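Local atomic coordinates of alpha-L-rhamnosidase (Streptomyces avermitilis, PDB entry 3W5M), a protein that hydrolyses terminal non-reducing alpha-L-rhamnose from plant flavonoids such as naringin and from gum arabic, and carries a calcium-dependent rhamnose-binding module. Residues P9-V14 against S106-G111; A302-H307 against R456-V461; Y350-Q355 against L668-T673. All coordinates share one frame; numbering follows the deposited sequence.

In the fold
The three contacts sample one domain interior, one sheet and one joint between domains. Interaction 1 lies in the N-terminal domain, probably of fibronectin-type 3 fold, interaction 2 in a beta-sheet built around strand 303-311, and interaction 3 where strand 353-360 meets the catalytic helical barrel. Helix 658-671 links two of them: it supplies D670 to interaction 3, and the turn of interaction 1 rests Y13 and V14 on it. The centres of interactions 1 and 3 are about 25 Å apart (nearest atoms about 11 Å), those of 2 and 3 about 31 Å (nearest atoms about 14 Å). Segments of 2 and 3 alternate along the chain. All lie away from the rhamnose, calcium and catalytic residues.

Interaction 1: P9-V14 against S106-G111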
# COMPACT_ATOMS: atom_id res chain seq x y z
N PRO A 9 -8.77 21.57 -16.80
CA PRO A 9 -7.41 21.30 -17.24
C PRO A 9 -6.53 20.81 -16.07
O PRO A 9 -6.80 21.11 -14.91
CB PRO A 9 -6.95 22.65 -17.78
CG PRO A 9 -7.72 23.66 -17.00
CD PRO A 9 -9.04 23.02 -16.68
N SER A 10 -5.51 20.03 -16.38
CA SER A 10 -4.72 19.43 -15.30
C SER A 10 -3.24 19.44 -15.64
O SER A 10 -2.85 19.62 -16.80
CB SER A 10 -5.18 18.00 -15.00
OG SER A 10 -4.90 17.13 -16.09
N VAL A 11 -2.42 19.24 -14.62
CA VAL A 11 -0.97 19.22 -14.76
C VAL A 11 -0.51 17.95 -14.04
O VAL A 11 -0.81 17.74 -12.87
CB VAL A 11 -0.33 20.47 -14.14
CG1 VAL A 11 1.19 20.42 -14.31
CG2 VAL A 11 -0.87 21.75 -14.81
N GLU A 12 0.21 17.08 -14.74
CA GLU A 12 0.62 15.82 -14.14
C GLU A 12 -0.54 15.10 -13.43
O GLU A 12 -0.39 14.66 -12.28
CB GLU A 12 1.83 16.02 -13.20
CG GLU A 12 3.09 16.52 -13.89
CD GLU A 12 3.73 15.44 -14.77
OE1 GLU A 12 3.68 14.23 -14.41
OE2 GLU A 12 4.30 15.79 -15.83
N TYR A 13 -1.67 14.97 -14.15
CA TYR A 13 -2.85 14.21 -13.73
C TYR A 13 -3.69 14.90 -12.66
O TYR A 13 -4.68 14.34 -12.23
CB TYR A 13 -2.47 12.81 -13.21
CG TYR A 13 -1.94 11.91 -14.30
CD1 TYR A 13 -2.81 11.20 -15.10
CD2 TYR A 13 -0.57 11.76 -14.52
CE1 TYR A 13 -2.35 10.36 -16.10
CE2 TYR A 13 -0.08 10.91 -15.53
CZ TYR A 13 -0.98 10.23 -16.32
OH TYR A 13 -0.55 9.35 -17.32
N VAL A 14 -3.30 16.08 -12.21
CA VAL A 14 -4.09 16.67 -11.11
C VAL A 14 -4.42 18.15 -11.37
O VAL A 14 -3.71 18.82 -12.10
CB VAL A 14 -3.45 16.48 -9.70
CG1 VAL A 14 -3.06 15.03 -9.40
CG2 VAL A 14 -2.28 17.40 -9.50
N SER A 106 -5.56 28.49 -14.53
CA SER A 106 -5.27 27.52 -13.49
C SER A 106 -3.81 27.70 -13.08
O SER A 106 -3.15 28.63 -13.55
CB SER A 106 -5.54 26.09 -13.98
OG SER A 106 -5.46 25.18 -12.87
N TRP A 107 -3.28 26.83 -12.22
CA TRP A 107 -1.90 27.01 -11.80
C TRP A 107 -1.28 25.69 -11.35
O TRP A 107 -2.00 24.72 -11.01
CB TRP A 107 -1.80 28.08 -10.68
CG TRP A 107 -2.61 27.79 -9.43
CD1 TRP A 107 -3.86 28.31 -9.12
CD2 TRP A 107 -2.24 26.96 -8.31
NE1 TRP A 107 -4.28 27.82 -7.90
CE2 TRP A 107 -3.31 27.00 -7.37
CE3 TRP A 107 -1.11 26.17 -8.00
CZ2 TRP A 107 -3.28 26.30 -6.17
CZ3 TRP A 107 -1.09 25.46 -6.80
CH2 TRP A 107 -2.17 25.53 -5.89
N TRP A 108 0.05 25.64 -11.40
CA TRP A 108 0.81 24.65 -10.61
C TRP A 108 1.90 25.39 -9.87
O TRP A 108 2.27 26.50 -10.26
CB TRP A 108 1.37 23.51 -11.48
CG TRP A 108 2.63 23.83 -12.26
CD1 TRP A 108 3.92 23.60 -11.87
CD2 TRP A 108 2.70 24.42 -13.57
NE1 TRP A 108 4.79 24.01 -12.86
CE2 TRP A 108 4.08 24.51 -13.91
CE3 TRP A 108 1.74 24.86 -14.49
CZ2 TRP A 108 4.51 25.03 -15.13
CZ3 TRP A 108 2.17 25.38 -15.70
CH2 TRP A 108 3.54 25.45 -16.02
N GLU A 109 2.40 24.81 -8.79
CA GLU A 109 3.47 25.44 -8.05
C GLU A 109 4.63 24.47 -7.87
O GLU A 109 4.44 23.34 -7.42
CB GLU A 109 2.94 25.95 -6.69
CG GLU A 109 3.98 26.73 -5.89
CD GLU A 109 3.42 27.29 -4.59
OE1 GLU A 109 2.35 27.94 -4.64
OE2 GLU A 109 4.05 27.12 -3.52
N THR A 110 5.83 24.91 -8.23
CA THR A 110 7.01 24.07 -8.06
C THR A 110 7.39 23.95 -6.60
O THR A 110 7.13 24.86 -5.77
CB THR A 110 8.21 24.60 -8.88
OG1 THR A 110 8.52 25.94 -8.47
CG2 THR A 110 7.86 24.62 -10.34
N GLY A 111 8.00 22.82 -6.27
CA GLY A 111 8.63 22.67 -4.98
C GLY A 111 10.06 23.17 -4.97
O GLY A 111 10.44 24.11 -5.70
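V11 holds CG1 anti to its backbone N (chi1 180°), which leaves CG2 beside that N, and in this setting both methyls reach W108. The tryptophan answers from the other strand with CG placed between its own N and carbonyl carbon (chi1 79°), a torsion that lays the indole against V11, whose CG1 is 4.2 Å from W108 CB. V11 CG1 also sits over one face, 4.0 Å above the plane of the W108 ring and displaced toward the rim, while V11 CG2 comes obliquely to W108 CE3 at 4.1 Å. The two side chains cross at roughly a right angle, and the valine thus touches the tryptophan with both branches. A second, looser meeting lies two residues back on each segment, where P9 CG approaches S106 CB at 4.4 Å.

No hydrogen bond joins the segments; their backbones run side by side in nearly the same direction, 8° apart, but with V11 and W108 CA atoms 7.1 Å from each other, and side chains make the contact. W88 of strand 85-94 closes the cluster, touching P9, V11 and S106 and meeting the W108 ring edge-to-face. Directly after V11 the chain reverses in a type I' turn, held by two reciprocal bonds, V11 N to V14 O and V14 N to V11 O; E12 on this turn forms a salt bridge with R26.

Strand 10-11 pairs with strand 26-32 and strand 106-110 with strand 85-94, so V11 and W108 join two separate antiparallel sheets, consistent with the facing layers of a fibronectin-type 3 beta-sandwich.

Interaction 2: A302-H307 against R456-V461; sequences ANQLRH and RAWLAV
The indole of W458 carries R306 on one face: R306 CD stands 3.8 Å from the centroid of the six-membered ring and 24° off its normal, a CH-pi contact. Q304 approaches from the other side of the ring plane, its CB 3.8 Å from W458 CH2 and its OE1 coming obliquely past the rim to W458 CH2 at 3.5 Å, with the amide plane tilted 24° from the indole. F453 meets the same indole at a steep angle.

R306 bends at chi3 (-49°), so its guanidinium turns steeply away from the ring plane. NE bonds to the carbonyl oxygen of W448, and NH1 forms salt bridges with D455 and E308. Q304 is likewise held, OE1 by T445 and NE2 by Y375, which fixes the rotation of the amide. On the opposite face of the sheet, L305 CG packs on V461 CG1 at 4.2 Å, although the leucine's CB points away from this partner.

No hydrogen bond crosses here, because strand 422-424 lies between strands 303-311 and 459-463. W458 and V461 reach past that intervening strand, W458 over one face and V461 over the other, in an antiparallel sheet of what is probably a jelly-roll beta-sandwich.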
# COMPACT_ATOMS: atom_id res chain seq x y z
N ALA A 302 6.35 7.18 19.13
CA ALA A 302 6.20 8.34 18.23
C ALA A 302 6.38 9.54 19.10
O ALA A 302 5.43 9.98 19.77
CB ALA A 302 4.83 8.40 17.60
N ASN A 303 7.61 10.03 19.17
CA ASN A 303 7.91 11.17 20.07
C ASN A 303 7.43 12.51 19.57
O ASN A 303 7.17 12.69 18.40
CB ASN A 303 9.42 11.23 20.34
CG ASN A 303 9.92 10.07 21.18
OD1 ASN A 303 9.56 9.92 22.34
ND2 ASN A 303 10.74 9.22 20.60
N GLN A 304 7.31 13.47 20.49
CA GLN A 304 6.97 14.84 20.15
C GLN A 304 8.21 15.73 20.01
O GLN A 304 9.09 15.70 20.85
CB GLN A 304 6.07 15.41 21.24
CG GLN A 304 4.74 14.65 21.35
CD GLN A 304 3.85 15.19 22.46
OE1 GLN A 304 4.32 15.83 23.42
NE2 GLN A 304 2.56 14.88 22.37
N LEU A 305 8.26 16.50 18.92
CA LEU A 305 9.37 17.45 18.68
C LEU A 305 8.77 18.82 18.44
O LEU A 305 7.72 18.94 17.82
CB LEU A 305 10.21 16.99 17.49
CG LEU A 305 11.19 15.83 17.69
CD1 LEU A 305 10.54 14.49 17.97
CD2 LEU A 305 11.98 15.69 16.38
N ARG A 306 9.39 19.88 18.96
CA ARG A 306 8.80 21.20 18.79
C ARG A 306 9.84 22.29 18.82
O ARG A 306 10.93 22.10 19.36
CB ARG A 306 7.76 21.52 19.88
CG ARG A 306 8.37 21.75 21.26
CD ARG A 306 7.29 21.94 22.34
NE ARG A 306 6.26 22.92 21.98
CZ ARG A 306 6.31 24.23 22.24
NH1 ARG A 306 7.38 24.76 22.81
NH2 ARG A 306 5.29 25.00 21.89
N HIS A 307 9.43 23.43 18.28
CA HIS A 307 10.25 24.63 18.22
C HIS A 307 9.35 25.87 18.23
O HIS A 307 8.47 26.00 17.37
CB HIS A 307 11.05 24.59 16.94
CG HIS A 307 11.89 25.81 16.71
ND1 HIS A 307 12.84 26.24 17.62
CD2 HIS A 307 11.96 26.66 15.66
CE1 HIS A 307 13.44 27.32 17.14
NE2 HIS A 307 12.92 27.60 15.96
N ARG A 456 10.62 23.56 29.30
CA ARG A 456 11.95 23.56 29.94
C ARG A 456 12.45 22.18 30.35
O ARG A 456 13.66 21.95 30.39
CB ARG A 456 11.99 24.54 31.12
CG ARG A 456 12.45 25.94 30.75
CD ARG A 456 11.63 27.00 31.48
NE ARG A 456 11.39 26.66 32.88
CZ ARG A 456 10.33 27.04 33.60
NH1 ARG A 456 9.37 27.78 33.06
NH2 ARG A 456 10.22 26.66 34.86
N ALA A 457 11.53 21.27 30.65
CA ALA A 457 11.87 19.88 30.99
C ALA A 457 11.78 18.90 29.81
O ALA A 457 11.88 17.69 30.00
CB ALA A 457 11.04 19.40 32.16
N TRP A 458 11.54 19.42 28.61
CA TRP A 458 11.77 18.64 27.38
C TRP A 458 13.28 18.48 27.12
O TRP A 458 14.10 19.17 27.74
CB TRP A 458 11.05 19.32 26.22
CG TRP A 458 9.55 19.15 26.25
CD1 TRP A 458 8.73 19.22 27.35
CD2 TRP A 458 8.70 18.95 25.12
NE1 TRP A 458 7.42 19.02 26.97
CE2 TRP A 458 7.38 18.86 25.61
CE3 TRP A 458 8.92 18.80 23.75
CZ2 TRP A 458 6.28 18.63 24.77
CZ3 TRP A 458 7.84 18.57 22.92
CH2 TRP A 458 6.52 18.50 23.44
N LEU A 459 13.69 17.56 26.23
CA LEU A 459 15.12 17.33 26.02
C LEU A 459 15.60 17.89 24.69
O LEU A 459 14.83 17.92 23.74
CB LEU A 459 15.43 15.83 26.09
CG LEU A 459 14.99 15.11 27.37
CD1 LEU A 459 15.13 13.60 27.22
CD2 LEU A 459 15.79 15.64 28.56
N ALA A 460 16.86 18.32 24.61
CA ALA A 460 17.43 18.75 23.33
C ALA A 460 17.34 17.58 22.34
O ALA A 460 17.60 16.42 22.72
CB ALA A 460 18.88 19.19 23.49
N VAL A 461 16.93 17.87 21.11
CA VAL A 461 17.02 16.90 20.01
C VAL A 461 18.46 16.59 19.67
O VAL A 461 19.37 17.28 20.11
CB VAL A 461 16.29 17.40 18.75
CG1 VAL A 461 14.80 17.54 19.00
CG2 VAL A 461 16.90 18.69 18.23

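Interaction 3: Y350-Q355 against L668-T673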
# COMPACT_ATOMS: atom_id res chain seq x y z
N TYR A 350 14.70 4.10 1.20
CA TYR A 350 15.23 5.33 1.79
C TYR A 350 16.73 5.59 1.58
O TYR A 350 17.22 6.69 1.79
CB TYR A 350 14.91 5.38 3.28
CG TYR A 350 13.42 5.28 3.57
CD1 TYR A 350 12.55 6.33 3.26
CD2 TYR A 350 12.89 4.11 4.14
CE1 TYR A 350 11.17 6.21 3.53
CE2 TYR A 350 11.53 4.00 4.39
CZ TYR A 350 10.68 5.07 4.11
OH TYR A 350 9.33 4.91 4.39
N ARG A 351 17.46 4.56 1.20
CA ARG A 351 18.87 4.72 0.84
C ARG A 351 18.96 5.50 -0.48
O ARG A 351 19.88 6.30 -0.67
CB ARG A 351 19.53 3.36 0.65
CG ARG A 351 19.66 2.51 1.91
CD ARG A 351 19.87 1.04 1.59
NE ARG A 351 18.64 0.35 1.14
CZ ARG A 351 18.59 -0.93 0.80
NH1 ARG A 351 19.69 -1.68 0.85
NH2 ARG A 351 17.43 -1.48 0.41
N LYS A 352 18.01 5.27 -1.38
CA LYS A 352 18.04 5.90 -2.70
C LYS A 352 17.23 7.17 -2.79
O LYS A 352 17.65 8.12 -3.47
CB LYS A 352 17.60 4.90 -3.78
CG LYS A 352 18.59 3.74 -3.89
CD LYS A 352 18.35 2.89 -5.11
CE LYS A 352 19.44 1.84 -5.25
NZ LYS A 352 19.29 1.18 -6.58
N ARG A 353 16.07 7.20 -2.14
CA ARG A 353 15.23 8.40 -2.23
C ARG A 353 14.25 8.44 -1.05
O ARG A 353 13.86 7.39 -0.48
CB ARG A 353 14.47 8.46 -3.56
CG ARG A 353 13.34 7.44 -3.68
CD ARG A 353 12.69 7.40 -5.06
NE ARG A 353 13.65 6.87 -6.05
CZ ARG A 353 14.19 7.59 -7.02
NH1 ARG A 353 13.84 8.88 -7.19
NH2 ARG A 353 15.08 7.03 -7.84
N VAL A 354 13.91 9.66 -0.65
CA VAL A 354 12.80 9.87 0.26
C VAL A 354 11.90 10.94 -0.39
O VAL A 354 12.39 11.84 -1.05
CB VAL A 354 13.26 10.25 1.69
CG1 VAL A 354 13.90 11.63 1.73
CG2 VAL A 354 12.11 10.11 2.70
N GLN A 355 10.59 10.83 -0.19
CA GLN A 355 9.67 11.77 -0.82
C GLN A 355 9.30 12.85 0.20
O GLN A 355 9.13 12.54 1.36
CB GLN A 355 8.42 11.03 -1.33
CG GLN A 355 8.76 10.04 -2.42
CD GLN A 355 7.57 9.65 -3.29
OE1 GLN A 355 7.48 10.04 -4.48
NE2 GLN A 355 6.68 8.90 -2.71
N LEU A 668 10.48 -0.06 -8.35
CA LEU A 668 10.88 -1.33 -8.96
C LEU A 668 12.25 -1.21 -9.64
O LEU A 668 13.12 -2.06 -9.44
CB LEU A 668 9.84 -1.79 -9.95
CG LEU A 668 10.13 -3.14 -10.61
CD1 LEU A 668 10.05 -4.29 -9.60
CD2 LEU A 668 9.15 -3.33 -11.76
N ARG A 669 12.43 -0.16 -10.43
CA ARG A 669 13.75 0.14 -11.02
C ARG A 669 14.83 0.43 -10.01
O ARG A 669 15.99 0.06 -10.24
CB ARG A 669 13.67 1.22 -12.09
CG ARG A 669 12.95 0.72 -13.34
CD ARG A 669 12.94 1.73 -14.48
NE ARG A 669 12.25 2.97 -14.10
CZ ARG A 669 10.97 3.21 -14.34
NH1 ARG A 669 10.19 2.32 -14.96
NH2 ARG A 669 10.46 4.39 -13.99
N ASP A 670 14.50 1.03 -8.87
CA ASP A 670 15.50 1.26 -7.82
C ASP A 670 15.99 -0.08 -7.27
O ASP A 670 17.09 -0.15 -6.73
CB ASP A 670 14.89 1.98 -6.59
CG ASP A 670 14.85 3.48 -6.70
OD1 ASP A 670 15.50 4.07 -7.61
OD2 ASP A 670 14.16 4.10 -5.86
N ALA A 671 15.14 -1.11 -7.36
CA ALA A 671 15.46 -2.44 -6.78
C ALA A 671 16.08 -3.41 -7.80
O ALA A 671 16.57 -4.49 -7.41
CB ALA A 671 14.23 -3.07 -6.15
N GLN A 672 16.04 -3.04 -9.07
CA GLN A 672 16.52 -3.98 -10.14
C GLN A 672 17.97 -4.36 -9.85
O GLN A 672 18.81 -3.49 -9.52
CB GLN A 672 16.33 -3.37 -11.53
CG GLN A 672 16.52 -4.37 -12.70
CD GLN A 672 16.17 -3.75 -14.05
OE1 GLN A 672 15.96 -2.55 -14.13
NE2 GLN A 672 16.07 -4.57 -15.10
N THR A 673 18.29 -5.65 -9.94
CA THR A 673 19.64 -6.07 -9.52
C THR A 673 20.65 -5.66 -10.57
O THR A 673 20.27 -5.32 -11.71
CB THR A 673 19.76 -7.57 -9.31
OG1 THR A 673 19.74 -8.22 -10.60
CG2 THR A 673 18.63 -8.07 -8.41
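K352 sets out toward helix 658-671 with its CB 4.1 Å from D670 OD2, and its chain then runs fully extended past the aspartate, antiparallel alongside it. Its CD packs against D670 CB at 3.9 Å, CE comes to 3.4 Å from the carbonyl oxygen D670 O, and the tip, NZ, gives that oxygen a hydrogen bond of 2.6 Å. The nitrogen lies in the carbonyl plane on a lone pair, with a C=O...donor angle of 140°. Because D670 belongs to the last turn of its helix, the lysine's charge would probably also be favoured by the negative end of the helix dipole.

The joint spans two domains: strand 353-360 comes from the mixed sheet of the rhamnosidase N-terminal domain, which also holds strands 316-326 and 471-474, whereas helix 658-671 belongs to the (alpha/alpha)6 barrel of the catalytic domain, so this is a contact between domains at the protein surface.

R353, next in sequence, takes the carboxylate. Bent at chi3 (68°), it presents the NE side of its guanidinium, and NE meets D670 OD2 at 2.8 Å while NH2 meets D670 OD1 at 3.0 Å. Both oxygens use their syn lone pairs, both bonds are nearly straight, and the two flat groups lie 13° from coplanar, a side-on bidentate salt bridge that fixes the rotation of the carboxylate. An alanine here removes both bonds and would probably leave the D670 charge without this mate and its carboxylate free to turn. On the strand side, R353 also rests on Q471 of the neighbouring strand 471-474.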